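Long-range contact in acyl-CoA dehydrogenase (Geobacillus kaustophilus, PDB 2PG0), which probably catalyses the FAD-dependent dehydrogenation of acyl chains at the alpha-beta position, as members of the acyl-CoA dehydrogenase family do: residues Phe46-Trp59 with Leu88-Pro100. Residues are numbered along the deposited sequence; the frame is centred on the assembly and turned at random.
Sequences FWAKMGENGFLCPW and LVGIGLHNDIVTP
N95 grips the loop that follows helix 44-52 with both ends of its amide. ND2 donates to F55 O at 3.1 Å, nearly in the amide plane, while OD1 accepts from C57 N at 2.9 Å from above its carbonyl plane (N-H...O angle 165°). This pair of bonds fixes the amide's rotation where the two segments come nearest. A third bond, W59 NE1 to N95 O, measures 2.7 Å; chi1 of W59 (53°), with CG between backbone N and carbonyl carbon, swings the indole so that CZ2 also lies 3.7 Å from P100 CD. With an alanine here, N95 O would probably lose this donor and a gap open beside P100.

Packing is tight around I91: CG1 sits over one face of the W47 six-membered ring, 4.0 Å from its centroid, CD1 meets F46 CE2 in the ring plane at 3.5 Å, and CG2 faces M50 CE tip to tip. W47 also turns its edge to the face of H94 (planes at 87°), whose NE2 and ND1 are hydrogen-bonded to C118 O and T125 OG1. G90, at the W47 edge, neighbours the FAD-binding T162. By contrast, A48 and E52 lie on an exposed helix face, and W59 is partly exposed. The axes stay 12.2 Å apart within the N-terminal helical domain; helix 71-84 packs on I91 and P58, helix 12-28 on M50, and strand 125-128 on T99.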
loop_
_atom_site.group_PDB
_atom_site.type_symbol
_atom_site.label_atom_id
_atom_site.label_comp_id
_atom_site.label_asym_id
_atom_site.label_seq_id
_atom_site.Cartn_x
_atom_site.Cartn_y
_atom_site.Cartn_z
ATOM N N PHE A 46 31.985 -28.287 -5.600
ATOM C CA PHE A 46 30.635 -28.175 -6.157
ATOM C C PHE A 46 30.636 -27.600 -7.576
ATOM O O PHE A 46 29.947 -28.116 -8.450
ATOM C CB PHE A 46 29.689 -27.363 -5.258
ATOM C CG PHE A 46 28.292 -27.250 -5.818
ATOM C CD1 PHE A 46 27.400 -28.321 -5.717
ATOM C CD2 PHE A 46 27.886 -26.101 -6.492
ATOM C CE1 PHE A 46 26.108 -28.237 -6.255
ATOM C CE2 PHE A 46 26.596 -26.003 -7.027
ATOM C CZ PHE A 46 25.705 -27.074 -6.912
ATOM N N TRP A 47 31.391 -26.523 -7.789
ATOM C CA TRP A 47 31.573 -25.952 -9.125
ATOM C C TRP A 47 32.175 -26.962 -10.111
ATOM O O TRP A 47 31.769 -27.024 -11.278
ATOM C CB TRP A 47 32.489 -24.733 -9.043
ATOM C CG TRP A 47 31.835 -23.514 -8.445
ATOM C CD1 TRP A 47 31.606 -23.265 -7.123
ATOM C CD2 TRP A 47 31.351 -22.371 -9.160
ATOM N NE1 TRP A 47 30.998 -22.030 -6.969
ATOM C CE2 TRP A 47 30.837 -21.462 -8.205
ATOM C CE3 TRP A 47 31.304 -22.026 -10.518
ATOM C CZ2 TRP A 47 30.282 -20.230 -8.566
ATOM C CZ3 TRP A 47 30.748 -20.804 -10.878
ATOM C CH2 TRP A 47 30.248 -19.919 -9.900
ATOM N N ALA A 48 33.148 -27.738 -9.630
ATOM C CA ALA A 48 33.791 -28.769 -10.441
ATOM C C ALA A 48 32.768 -29.818 -10.881
ATOM O O ALA A 48 32.791 -30.269 -12.029
ATOM C CB ALA A 48 34.927 -29.420 -9.665
ATOM N N LYS A 49 31.881 -30.205 -9.963
ATOM C CA LYS A 49 30.805 -31.148 -10.273
ATOM C C LYS A 49 29.819 -30.543 -11.268
ATOM O O LYS A 49 29.380 -31.212 -12.199
ATOM C CB LYS A 49 30.080 -31.591 -9.000
ATOM C CG LYS A 49 30.910 -32.504 -8.099
ATOM C CD LYS A 49 30.293 -32.560 -6.710
ATOM C CE LYS A 49 31.002 -33.541 -5.809
ATOM N NZ LYS A 49 30.476 -33.449 -4.412
ATOM N N MET A 50 29.482 -29.267 -11.077
ATOM C CA MET A 50 28.631 -28.555 -12.029
ATOM C C MET A 50 29.252 -28.557 -13.434
ATOM O O MET A 50 28.562 -28.816 -14.428
ATOM C CB MET A 50 28.363 -27.122 -11.542
ATOM C CG MET A 50 27.369 -27.030 -10.370
ATOM S SD MET A 50 25.602 -27.185 -10.783
ATOM C CE MET A 50 25.339 -25.596 -11.599
ATOM N N GLY A 51 30.551 -28.289 -13.512
ATOM C CA GLY A 51 31.247 -28.211 -14.790
ATOM C C GLY A 51 31.307 -29.540 -15.518
ATOM O O GLY A 51 31.068 -29.605 -16.731
ATOM N N GLU A 52 31.607 -30.605 -14.777
ATOM C CA GLU A 52 31.765 -31.933 -15.382
ATOM C C GLU A 52 30.433 -32.512 -15.872
ATOM O O GLU A 52 30.405 -33.342 -16.787
ATOM C CB GLU A 52 32.499 -32.891 -14.431
ATOM C CG GLU A 52 31.659 -33.467 -13.306
ATOM C CD GLU A 52 32.488 -34.160 -12.225
ATOM O OE1 GLU A 52 33.733 -34.029 -12.231
ATOM O OE2 GLU A 52 31.889 -34.829 -11.355
ATOM N N ASN A 53 29.335 -32.037 -15.286
ATOM C CA ASN A 53 27.998 -32.475 -15.651
ATOM C C ASN A 53 27.350 -31.593 -16.731
ATOM O O ASN A 53 26.222 -31.850 -17.156
ATOM C CB ASN A 53 27.119 -32.576 -14.399
ATOM C CG ASN A 53 27.389 -33.841 -13.592
ATOM O OD1 ASN A 53 26.844 -34.906 -13.887
ATOM N ND2 ASN A 53 28.230 -33.730 -12.572
ATOM N N GLY A 54 28.080 -30.567 -17.175
ATOM C CA GLY A 54 27.641 -29.689 -18.271
ATOM C C GLY A 54 26.717 -28.550 -17.857
ATOM O O GLY A 54 26.044 -27.952 -18.702
ATOM N N PHE A 55 26.695 -28.229 -16.566
ATOM C CA PHE A 55 25.777 -27.204 -16.055
ATOM C C PHE A 55 26.408 -25.814 -15.938
ATOM O O PHE A 55 25.768 -24.882 -15.433
ATOM C CB PHE A 55 25.171 -27.625 -14.712
ATOM C CG PHE A 55 24.487 -28.969 -14.738
ATOM C CD1 PHE A 55 23.616 -29.313 -15.772
ATOM C CD2 PHE A 55 24.706 -29.881 -13.711
ATOM C CE1 PHE A 55 22.981 -30.555 -15.789
ATOM C CE2 PHE A 55 24.076 -31.123 -13.712
ATOM C CZ PHE A 55 23.217 -31.467 -14.757
ATOM N N LEU A 56 27.655 -25.675 -16.394
ATOM C CA LEU A 56 28.305 -24.360 -16.462
ATOM C C LEU A 56 28.460 -23.905 -17.901
ATOM O O LEU A 56 28.872 -24.683 -18.764
ATOM C CB LEU A 56 29.675 -24.360 -15.767
ATOM C CG LEU A 56 29.762 -24.713 -14.284
ATOM C CD1 LEU A 56 31.181 -24.510 -13.801
ATOM C CD2 LEU A 56 28.775 -23.897 -13.441
ATOM N N CYS A 57 28.117 -22.641 -18.149
ATOM C CA CYS A 57 28.214 -22.028 -19.478
ATOM C C CYS A 57 27.742 -22.939 -20.623
ATOM O O CYS A 57 28.456 -23.098 -21.613
ATOM C CB CYS A 57 29.651 -21.567 -19.737
ATOM S SG CYS A 57 30.293 -20.452 -18.492
ATOM N N PRO A 58 26.531 -23.515 -20.508
ATOM C CA PRO A 58 26.120 -24.512 -21.507
ATOM C C PRO A 58 25.899 -23.914 -22.905
ATOM O O PRO A 58 25.900 -24.644 -23.904
ATOM C CB PRO A 58 24.816 -25.066 -20.927
ATOM C CG PRO A 58 24.274 -23.958 -20.107
ATOM C CD PRO A 58 25.473 -23.279 -19.505
ATOM N N TRP A 59 25.732 -22.591 -22.962
ATOM C CA TRP A 59 25.516 -21.854 -24.214
ATOM C C TRP A 59 26.796 -21.700 -25.039
ATOM O O TRP A 59 26.739 -21.352 -26.222
ATOM C CB TRP A 59 24.937 -20.462 -23.911
ATOM C CG TRP A 59 25.769 -19.709 -22.911
ATOM C CD1 TRP A 59 25.573 -19.657 -21.563
ATOM C CD2 TRP A 59 26.944 -18.931 -23.176
ATOM N NE1 TRP A 59 26.548 -18.893 -20.970
ATOM C CE2 TRP A 59 27.399 -18.429 -21.936
ATOM C CE3 TRP A 59 27.653 -18.597 -24.344
ATOM C CZ2 TRP A 59 28.534 -17.620 -21.824
ATOM C CZ3 TRP A 59 28.780 -17.784 -24.230
ATOM C CH2 TRP A 59 29.207 -17.306 -22.980
ATOM N N LEU A 88 23.324 -19.477 -4.182
ATOM C CA LEU A 88 23.788 -20.077 -5.430
ATOM C C LEU A 88 23.809 -19.119 -6.632
ATOM O O LEU A 88 24.121 -19.534 -7.760
ATOM C CB LEU A 88 22.970 -21.333 -5.730
ATOM C CG LEU A 88 23.430 -22.516 -4.867
ATOM C CD1 LEU A 88 22.322 -23.546 -4.758
ATOM C CD2 LEU A 88 24.725 -23.149 -5.392
ATOM N N VAL A 89 23.507 -17.841 -6.384
ATOM C CA VAL A 89 23.473 -16.824 -7.452
ATOM C C VAL A 89 24.791 -16.649 -8.194
ATOM O O VAL A 89 24.804 -16.153 -9.321
ATOM C CB VAL A 89 23.022 -15.429 -6.944
ATOM C CG1 VAL A 89 21.540 -15.454 -6.570
ATOM C CG2 VAL A 89 23.922 -14.921 -5.802
ATOM N N GLY A 90 25.891 -17.041 -7.551
ATOM C CA GLY A 90 27.224 -16.960 -8.159
ATOM C C GLY A 90 27.364 -17.809 -9.406
ATOM O O GLY A 90 28.159 -17.487 -10.295
ATOM N N ILE A 91 26.582 -18.887 -9.483
ATOM C CA ILE A 91 26.584 -19.738 -10.680
ATOM C C ILE A 91 25.934 -19.036 -11.870
ATOM O O ILE A 91 26.526 -18.980 -12.951
ATOM C CB ILE A 91 25.950 -21.117 -10.417
ATOM C CG1 ILE A 91 26.845 -21.905 -9.462
ATOM C CG2 ILE A 91 25.754 -21.880 -11.741
ATOM C CD1 ILE A 91 26.157 -23.016 -8.739
ATOM N N GLY A 92 24.725 -18.502 -11.664
ATOM C CA GLY A 92 24.042 -17.702 -12.684
ATOM C C GLY A 92 24.870 -16.502 -13.108
ATOM O O GLY A 92 24.873 -16.125 -14.276
ATOM N N LEU A 93 25.579 -15.905 -12.152
ATOM C CA LEU A 93 26.488 -14.794 -12.452
ATOM C C LEU A 93 27.611 -15.238 -13.409
ATOM O O LEU A 93 27.842 -14.611 -14.450
ATOM C CB LEU A 93 27.053 -14.189 -11.157
ATOM C CG LEU A 93 28.189 -13.179 -11.362
ATOM C CD1 LEU A 93 27.649 -11.781 -11.498
ATOM C CD2 LEU A 93 29.193 -13.254 -10.232
ATOM N N HIS A 94 28.279 -16.335 -13.060
ATOM C CA HIS A 94 29.313 -16.938 -13.915
ATOM C C HIS A 94 28.753 -17.294 -15.295
ATOM O O HIS A 94 29.289 -16.856 -16.311
ATOM C CB HIS A 94 29.924 -18.168 -13.208
ATOM C CG HIS A 94 30.874 -18.970 -14.050
ATOM N ND1 HIS A 94 32.204 -18.636 -14.201
ATOM C CD2 HIS A 94 30.696 -20.118 -14.747
ATOM C CE1 HIS A 94 32.799 -19.526 -14.977
ATOM N NE2 HIS A 94 31.907 -20.440 -15.317
ATOM N N ASN A 95 27.660 -18.053 -15.316
ATOM C CA ASN A 95 27.043 -18.554 -16.549
ATOM C C ASN A 95 26.505 -17.463 -17.472
ATOM O O ASN A 95 26.785 -17.453 -18.671
ATOM C CB ASN A 95 25.888 -19.508 -16.214
ATOM C CG ASN A 95 26.357 -20.913 -15.838
ATOM O OD1 ASN A 95 27.555 -21.192 -15.760
ATOM N ND2 ASN A 95 25.401 -21.803 -15.605
ATOM N N ASP A 96 25.737 -16.541 -16.896
ATOM C CA ASP A 96 24.851 -15.693 -17.685
ATOM C C ASP A 96 25.119 -14.195 -17.587
ATOM O O ASP A 96 24.531 -13.411 -18.329
ATOM C CB ASP A 96 23.395 -16.017 -17.330
ATOM C CG ASP A 96 23.063 -17.482 -17.570
ATOM O OD1 ASP A 96 23.315 -17.967 -18.702
ATOM O OD2 ASP A 96 22.580 -18.144 -16.624
ATOM N N ILE A 97 26.009 -13.808 -16.682
ATOM C CA ILE A 97 26.366 -12.402 -16.540
ATOM C C ILE A 97 27.798 -12.130 -16.991
ATOM O O ILE A 97 28.013 -11.279 -17.854
ATOM C CB ILE A 97 26.070 -11.874 -15.108
ATOM C CG1 ILE A 97 24.550 -11.889 -14.864
ATOM C CG2 ILE A 97 26.661 -10.452 -14.897
ATOM C CD1 ILE A 97 24.138 -11.911 -13.412
ATOM N N VAL A 98 28.769 -12.865 -16.452
ATOM C CA VAL A 98 30.175 -12.527 -16.695
ATOM C C VAL A 98 30.741 -13.166 -17.959
ATOM O O VAL A 98 31.240 -12.469 -18.837
ATOM C CB VAL A 98 31.104 -12.852 -15.495
ATOM C CG1 VAL A 98 32.505 -12.325 -15.768
ATOM C CG2 VAL A 98 30.569 -12.254 -14.208
ATOM N N THR A 99 30.668 -14.491 -18.056
ATOM C CA THR A 99 31.277 -15.174 -19.204
ATOM C C THR A 99 30.760 -14.690 -20.574
ATOM O O THR A 99 31.542 -14.653 -21.520
ATOM C CB THR A 99 31.237 -16.718 -19.082
ATOM O OG1 THR A 99 29.881 -17.164 -19.013
ATOM C CG2 THR A 99 31.963 -17.160 -17.834
ATOM N N PRO A 100 29.458 -14.313 -20.693
ATOM C CA PRO A 100 29.058 -13.657 -21.943
ATOM C C PRO A 100 29.903 -12.445 -22.379
ATOM O O PRO A 100 29.987 -12.181 -23.580
ATOM C CB PRO A 100 27.613 -13.235 -21.667
ATOM C CG PRO A 100 27.116 -14.287 -20.740
ATOM C CD PRO A 100 28.287 -14.503 -19.806
#